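Local coordinates for protein 2-C-methyl-D-erythritol 2,4-cyclodiphosphate synthase (Thermus thermophilus, PDB 1IV3) that catalyses the conversion of CDP-methylerythritol 2-phosphate to methylerythritol 2,4-cyclodiphosphate with release of CMP, a step of non-mevalonate isoprenoid synthesis, at residues D36-A39 with A40-A43; R72-V75 with F76-A80. The protein carries 3 engineered substitutions. All blocks are in the same frame, centred on the assembly; numbering follows the deposited sequence.

Overall arrangement
The two contacts come in series along the chain. Contact 1, at 36-43, covers the loop after strand 29-31 and the first turn of helix 39-50. Contact 2, at 72-80, covers the first turns of helix 73-86. Their centres lie about 10 Å apart, and their side chains touch. S73 of contact 2 is the main joint: its OG probably hydrogen-bonds to D36 and to H42 of contact 1. M41 also packs on S73. The starts of two helices therefore meet beside the magnesium site. H42 binds the metal, and S73 stands one shell further out. Contact 2 continues along the first turns of its helix, farther from the centre of the chain.

Contact 1: D36-A39 with A40-A43; sequences DGDA and AMHA. Engineered in segment 40-43: M41 (natural residue Leu). With MG (magnesium ion), chain G.
H42 and D38 meet beside the magnesium site. H42 ND1 binds the magnesium ion at 2.0 Å. D8, H10 and a water also bind the metal. D38 O accepts from H42 N, one turn further on, at 2.9 Å. The same oxygen sits over one face of the H42 ring, offset toward its rim. At the far side of the ring H42 NE2 is hydrogen-bonded to S73 OG. With magnesium at ND1 and S73 OG at NE2, the ring is held on two sides, which probably fixes its rotation.

D38 is the N-cap of helix 39-50. M41 N is 3.0 Å from D38 OD1, and the bond is almost straight (177°). The donor comes from above the carboxylate plane. D38 CG is anti to the backbone N (chi1 -169°), which turns the carboxylate back over the first helical turn. D38 OD1 also accepts from C21 N, so it takes two donors, while G22 N bonds to OD2. The aliphatic start of M41, an engineered residue, lies against this carboxylate, with M41 CG 3.5 Å from D38 OD2.

D36 forms the second layer. Its OD2 accepts from D38 N at 2.9 Å, an Asx turn that holds the loop before the cap. S73 OG also lies very close to D36 OD2, a probable hydrogen bond.

The helix start is buried. M41 reaches helices 73-86 and 109-120, while D36 and D38 touch Y19 of strand 18-20.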
ATOM      1  N   ASP A  36      16.903  10.181 -11.159  1.00 28.41           N
ATOM      2  CA  ASP A  36      17.594   8.893 -11.164  1.00 26.66           C
ATOM      3  C   ASP A  36      16.574   7.764 -11.119  1.00 19.80           C
ATOM      4  O   ASP A  36      16.890   6.573 -11.168  1.00 18.95           O
ATOM      5  CB  ASP A  36      18.565   8.777  -9.994  1.00 24.89           C
ATOM      6  CG  ASP A  36      17.916   9.055  -8.649  1.00 24.18           C
ATOM      7  OD1 ASP A  36      18.667   9.392  -7.706  1.00 17.74           O
ATOM      8  OD2 ASP A  36      16.677   8.922  -8.564  1.00 18.86           O
ATOM      9  N   GLY A  37      15.298   8.147 -11.002  1.00 20.89           N
ATOM     10  CA  GLY A  37      14.268   7.128 -10.954  1.00 18.80           C
ATOM     11  C   GLY A  37      14.350   6.158  -9.795  1.00 18.78           C
ATOM     12  O   GLY A  37      13.822   5.030  -9.884  1.00 17.29           O
ATOM     13  N   ASP A  38      14.980   6.560  -8.696  1.00 11.47           N
ATOM     14  CA  ASP A  38      15.078   5.710  -7.512  1.00  9.78           C
ATOM     15  C   ASP A  38      13.746   5.652  -6.761  1.00 11.65           C
ATOM     16  O   ASP A  38      13.392   6.522  -5.951  1.00 12.37           O
ATOM     17  CB  ASP A  38      16.152   6.242  -6.570  1.00  8.90           C
ATOM     18  CG  ASP A  38      16.536   5.318  -5.438  1.00 11.76           C
ATOM     19  OD1 ASP A  38      15.668   4.624  -4.860  1.00 10.85           O
ATOM     20  OD2 ASP A  38      17.743   5.324  -5.097  1.00 10.90           O
ATOM     21  N   ALA A  39      12.974   4.612  -7.059  1.00 11.99           N
ATOM     22  CA  ALA A  39      11.608   4.500  -6.554  1.00 14.08           C
ATOM     23  C   ALA A  39      11.549   4.393  -5.040  1.00  9.22           C
ATOM     24  O   ALA A  39      10.611   4.871  -4.395  1.00 10.36           O
ATOM     25  CB  ALA A  39      10.981   3.302  -7.255  1.00  8.17           C
ATOM     26  N   ALA A  40      12.531   3.727  -4.431  1.00  9.35           N
ATOM     27  CA  ALA A  40      12.635   3.598  -2.981  1.00  9.96           C
ATOM     28  C   ALA A  40      12.758   4.981  -2.347  1.00 10.47           C
ATOM     29  O   ALA A  40      11.997   5.376  -1.475  1.00  9.96           O
ATOM     30  CB  ALA A  40      13.852   2.774  -2.564  1.00 11.60           C
ATOM     31  N   MET A  41      13.760   5.727  -2.831  1.00  9.09           N
ATOM     32  CA  MET A  41      13.945   7.076  -2.313  1.00  6.93           C
ATOM     33  C   MET A  41      12.679   7.903  -2.521  1.00  9.30           C
ATOM     34  O   MET A  41      12.250   8.635  -1.626  1.00  8.94           O
ATOM     35  CB  MET A  41      15.106   7.804  -2.992  1.00 11.62           C
ATOM     36  CG  MET A  41      16.508   7.388  -2.608  1.00 25.37           C
ATOM     37  SD  MET A  41      17.055   7.848  -0.948  1.00  3.68           S
ATOM     38  CE  MET A  41      16.841   6.343  -0.080  1.00  7.68           C
ATOM     39  N   HIS A  42      12.053   7.826  -3.698  1.00 10.78           N
ATOM     40  CA  HIS A  42      10.892   8.689  -3.932  1.00  8.76           C
ATOM     41  C   HIS A  42       9.710   8.342  -3.032  1.00  9.82           C
ATOM     42  O   HIS A  42       9.080   9.244  -2.476  1.00  9.44           O
ATOM     43  CB  HIS A  42      10.437   8.601  -5.388  1.00  9.38           C
ATOM     44  CG  HIS A  42      11.423   9.253  -6.297  1.00 13.52           C
ATOM     45  ND1 HIS A  42      11.296   9.292  -7.659  1.00 22.85           N
ATOM     46  CD2 HIS A  42      12.576   9.912  -5.994  1.00 16.07           C
ATOM     47  CE1 HIS A  42      12.326   9.943  -8.184  1.00 30.35           C
ATOM     48  NE2 HIS A  42      13.117  10.327  -7.192  1.00 21.89           N
ATOM     49  N   ALA A  43       9.477   7.042  -2.889  1.00  8.07           N
ATOM     50  CA  ALA A  43       8.335   6.646  -2.044  1.00  9.72           C
ATOM     51  C   ALA A  43       8.567   6.995  -0.580  1.00  9.22           C
ATOM     52  O   ALA A  43       7.638   7.401   0.120  1.00  9.61           O
ATOM     53  CB  ALA A  43       8.069   5.153  -2.204  1.00 11.29           C
TER
HETATM   54 MG    MG G1561      10.054   8.390  -8.881  1.00 23.06          MG
HETATM   55  O   HOH W   1       8.792  10.210  -9.612  1.00 38.40           O

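Contact 2: R72-V75 with F76-A80; sequences RSEV and FLREA
E74 and R78 form an i to i+4 salt bridge, one turn apart on helix 73-86. R78 NE is 2.7 Å from E74 OE2, with an N-H...O angle of 160°. The oxygen lies in the guanidinium plane, at its edge. It is met on its anti side, 20° out of the carboxylate plane. A second bond, from R78 NH2 to the same E74 OE2, is weak and longer at 3.2 Å. One carboxylate oxygen thus takes both donors. E74 CG is anti to the backbone N (chi1 160°), whereas R78 CG is beside its own. Both chains then run side by side and point the same way, R78 extended as far as NE. The aliphatic parts meet too, with R78 CG 3.9 Å from E74 CG.

Backbone bonds hold the turn beneath. R78 N donates to E74 O at 2.9 Å, L77 N to S73 O at 3.1 Å, and E79 N to V75 O. S73 O also receives a weak bond from F76 N.

F76 CB touches S73 O at 3.4 Å. R72 O sits over the centre of one F76 ring face, 4.2 Å above its plane. V75 CG1 comes within 4.3 Å of F76 CD1, a loose apolar touch. F61, predicted to lie in the substrate site, stacks on the F76 ring.

S73 and L77 meet helix 39-50, S73 at M41 and L77 at T45 and L48. E74 and L77 both touch L119 of helix 109-120. E79 pairs with R82 further along, and V75 and E79 rest on W68 of the preceding loop.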
ATOM      1  N   ARG A  72      20.662  13.970  -7.115  1.00 14.07           N
ATOM      2  CA  ARG A  72      20.347  12.621  -6.662  1.00 14.48           C
ATOM      3  C   ARG A  72      19.120  12.602  -5.765  1.00 10.82           C
ATOM      4  O   ARG A  72      18.898  13.528  -4.992  1.00 13.74           O
ATOM      5  CB  ARG A  72      21.458  12.028  -5.799  1.00 18.12           C
ATOM      6  CG  ARG A  72      22.808  11.741  -6.398  1.00 23.80           C
ATOM      7  CD  ARG A  72      23.575  10.898  -5.367  1.00 29.28           C
ATOM      8  NE  ARG A  72      24.957  10.730  -5.784  1.00 36.87           N
ATOM      9  CZ  ARG A  72      25.783   9.815  -5.279  1.00 26.41           C
ATOM     10  NH1 ARG A  72      25.368   8.979  -4.344  1.00 18.87           N
ATOM     11  NH2 ARG A  72      27.012   9.786  -5.760  1.00 20.82           N
ATOM     12  N   SER A  73      18.318  11.545  -5.819  1.00 10.24           N
ATOM     13  CA  SER A  73      17.112  11.486  -5.002  1.00 11.09           C
ATOM     14  C   SER A  73      17.358  11.518  -3.498  1.00 13.89           C
ATOM     15  O   SER A  73      16.496  11.932  -2.699  1.00  9.75           O
ATOM     16  CB  SER A  73      16.332  10.212  -5.394  1.00 14.70           C
ATOM     17  OG  SER A  73      15.899  10.359  -6.748  1.00 19.60           O
ATOM     18  N   GLU A  74      18.545  11.092  -3.044  1.00 12.90           N
ATOM     19  CA  GLU A  74      18.857  11.209  -1.619  1.00 12.47           C
ATOM     20  C   GLU A  74      18.816  12.659  -1.139  1.00 11.66           C
ATOM     21  O   GLU A  74      18.520  12.950   0.021  1.00 16.11           O
ATOM     22  CB  GLU A  74      20.245  10.619  -1.315  1.00 18.33           C
ATOM     23  CG  GLU A  74      20.819  11.140   0.005  1.00 28.64           C
ATOM     24  CD  GLU A  74      22.157  10.499   0.331  1.00 29.39           C
ATOM     25  OE1 GLU A  74      22.771   9.938  -0.605  1.00 28.67           O
ATOM     26  OE2 GLU A  74      22.559  10.559   1.513  1.00 29.53           O
ATOM     27  N   VAL A  75      19.095  13.619  -2.022  1.00  8.64           N
ATOM     28  CA  VAL A  75      19.029  15.023  -1.631  1.00 12.08           C
ATOM     29  C   VAL A  75      17.608  15.457  -1.295  1.00 13.51           C
ATOM     30  O   VAL A  75      17.364  16.282  -0.409  1.00 18.01           O
ATOM     31  CB  VAL A  75      19.572  15.904  -2.774  1.00 16.45           C
ATOM     32  CG1 VAL A  75      19.199  17.362  -2.577  1.00 24.26           C
ATOM     33  CG2 VAL A  75      21.088  15.704  -2.867  1.00 11.62           C
ATOM     34  N   PHE A  76      16.651  14.891  -2.016  1.00 10.70           N
ATOM     35  CA  PHE A  76      15.246  15.150  -1.752  1.00 10.61           C
ATOM     36  C   PHE A  76      14.864  14.510  -0.422  1.00 12.52           C
ATOM     37  O   PHE A  76      14.169  15.122   0.379  1.00 10.94           O
ATOM     38  CB  PHE A  76      14.340  14.596  -2.843  1.00  8.82           C
ATOM     39  CG  PHE A  76      14.768  15.069  -4.223  1.00 13.15           C
ATOM     40  CD1 PHE A  76      15.422  16.284  -4.371  1.00 11.16           C
ATOM     41  CD2 PHE A  76      14.499  14.282  -5.334  1.00 17.25           C
ATOM     42  CE1 PHE A  76      15.825  16.699  -5.629  1.00 15.20           C
ATOM     43  CE2 PHE A  76      14.911  14.697  -6.599  1.00 22.30           C
ATOM     44  CZ  PHE A  76      15.572  15.912  -6.737  1.00 19.39           C
ATOM     45  N   LEU A  77      15.308  13.275  -0.210  1.00  9.71           N
ATOM     46  CA  LEU A  77      14.946  12.590   1.027  1.00 11.64           C
ATOM     47  C   LEU A  77      15.454  13.359   2.236  1.00 11.24           C
ATOM     48  O   LEU A  77      14.749  13.579   3.222  1.00 14.24           O
ATOM     49  CB  LEU A  77      15.517  11.165   1.014  1.00 13.42           C
ATOM     50  CG  LEU A  77      15.274  10.439   2.352  1.00 20.27           C
ATOM     51  CD1 LEU A  77      13.955   9.683   2.266  1.00 14.71           C
ATOM     52  CD2 LEU A  77      16.461   9.557   2.669  1.00 21.57           C
ATOM     53  N   ARG A  78      16.721  13.792   2.154  1.00 12.07           N
ATOM     54  CA  ARG A  78      17.282  14.586   3.254  1.00 15.22           C
ATOM     55  C   ARG A  78      16.568  15.911   3.443  1.00 11.62           C
ATOM     56  O   ARG A  78      16.401  16.390   4.569  1.00 13.05           O
ATOM     57  CB  ARG A  78      18.778  14.822   2.990  1.00 16.02           C
ATOM     58  CG  ARG A  78      19.566  13.521   2.871  1.00 22.62           C
ATOM     59  CD  ARG A  78      21.048  13.760   3.108  1.00 32.37           C
ATOM     60  NE  ARG A  78      21.803  12.511   3.288  1.00 34.73           N
ATOM     61  CZ  ARG A  78      22.267  12.140   4.481  1.00 28.37           C
ATOM     62  NH1 ARG A  78      22.030  12.911   5.531  1.00 26.90           N
ATOM     63  NH2 ARG A  78      22.950  11.015   4.628  1.00 41.86           N
ATOM     64  N   GLU A  79      16.133  16.567   2.373  1.00  9.75           N
ATOM     65  CA  GLU A  79      15.381  17.807   2.591  1.00 14.92           C
ATOM     66  C   GLU A  79      14.056  17.523   3.284  1.00 15.92           C
ATOM     67  O   GLU A  79      13.602  18.248   4.173  1.00 13.77           O
ATOM     68  CB  GLU A  79      15.183  18.503   1.250  1.00 15.37           C
ATOM     69  CG  GLU A  79      14.410  19.794   1.244  1.00 14.42           C
ATOM     70  CD  GLU A  79      14.993  20.914   2.078  1.00 22.69           C
ATOM     71  OE1 GLU A  79      16.092  20.813   2.664  1.00 19.84           O
ATOM     72  OE2 GLU A  79      14.306  21.964   2.143  1.00 27.67           O
ATOM     73  N   ALA A  80      13.386  16.424   2.880  1.00 12.37           N
ATOM     74  CA  ALA A  80      12.136  16.107   3.571  1.00  8.42           C
ATOM     75  C   ALA A  80      12.414  15.831   5.025  1.00  8.55           C
ATOM     76  O   ALA A  80      11.648  16.198   5.915  1.00 12.51           O
ATOM     77  CB  ALA A  80      11.433  14.902   2.920  1.00 11.35           C
TER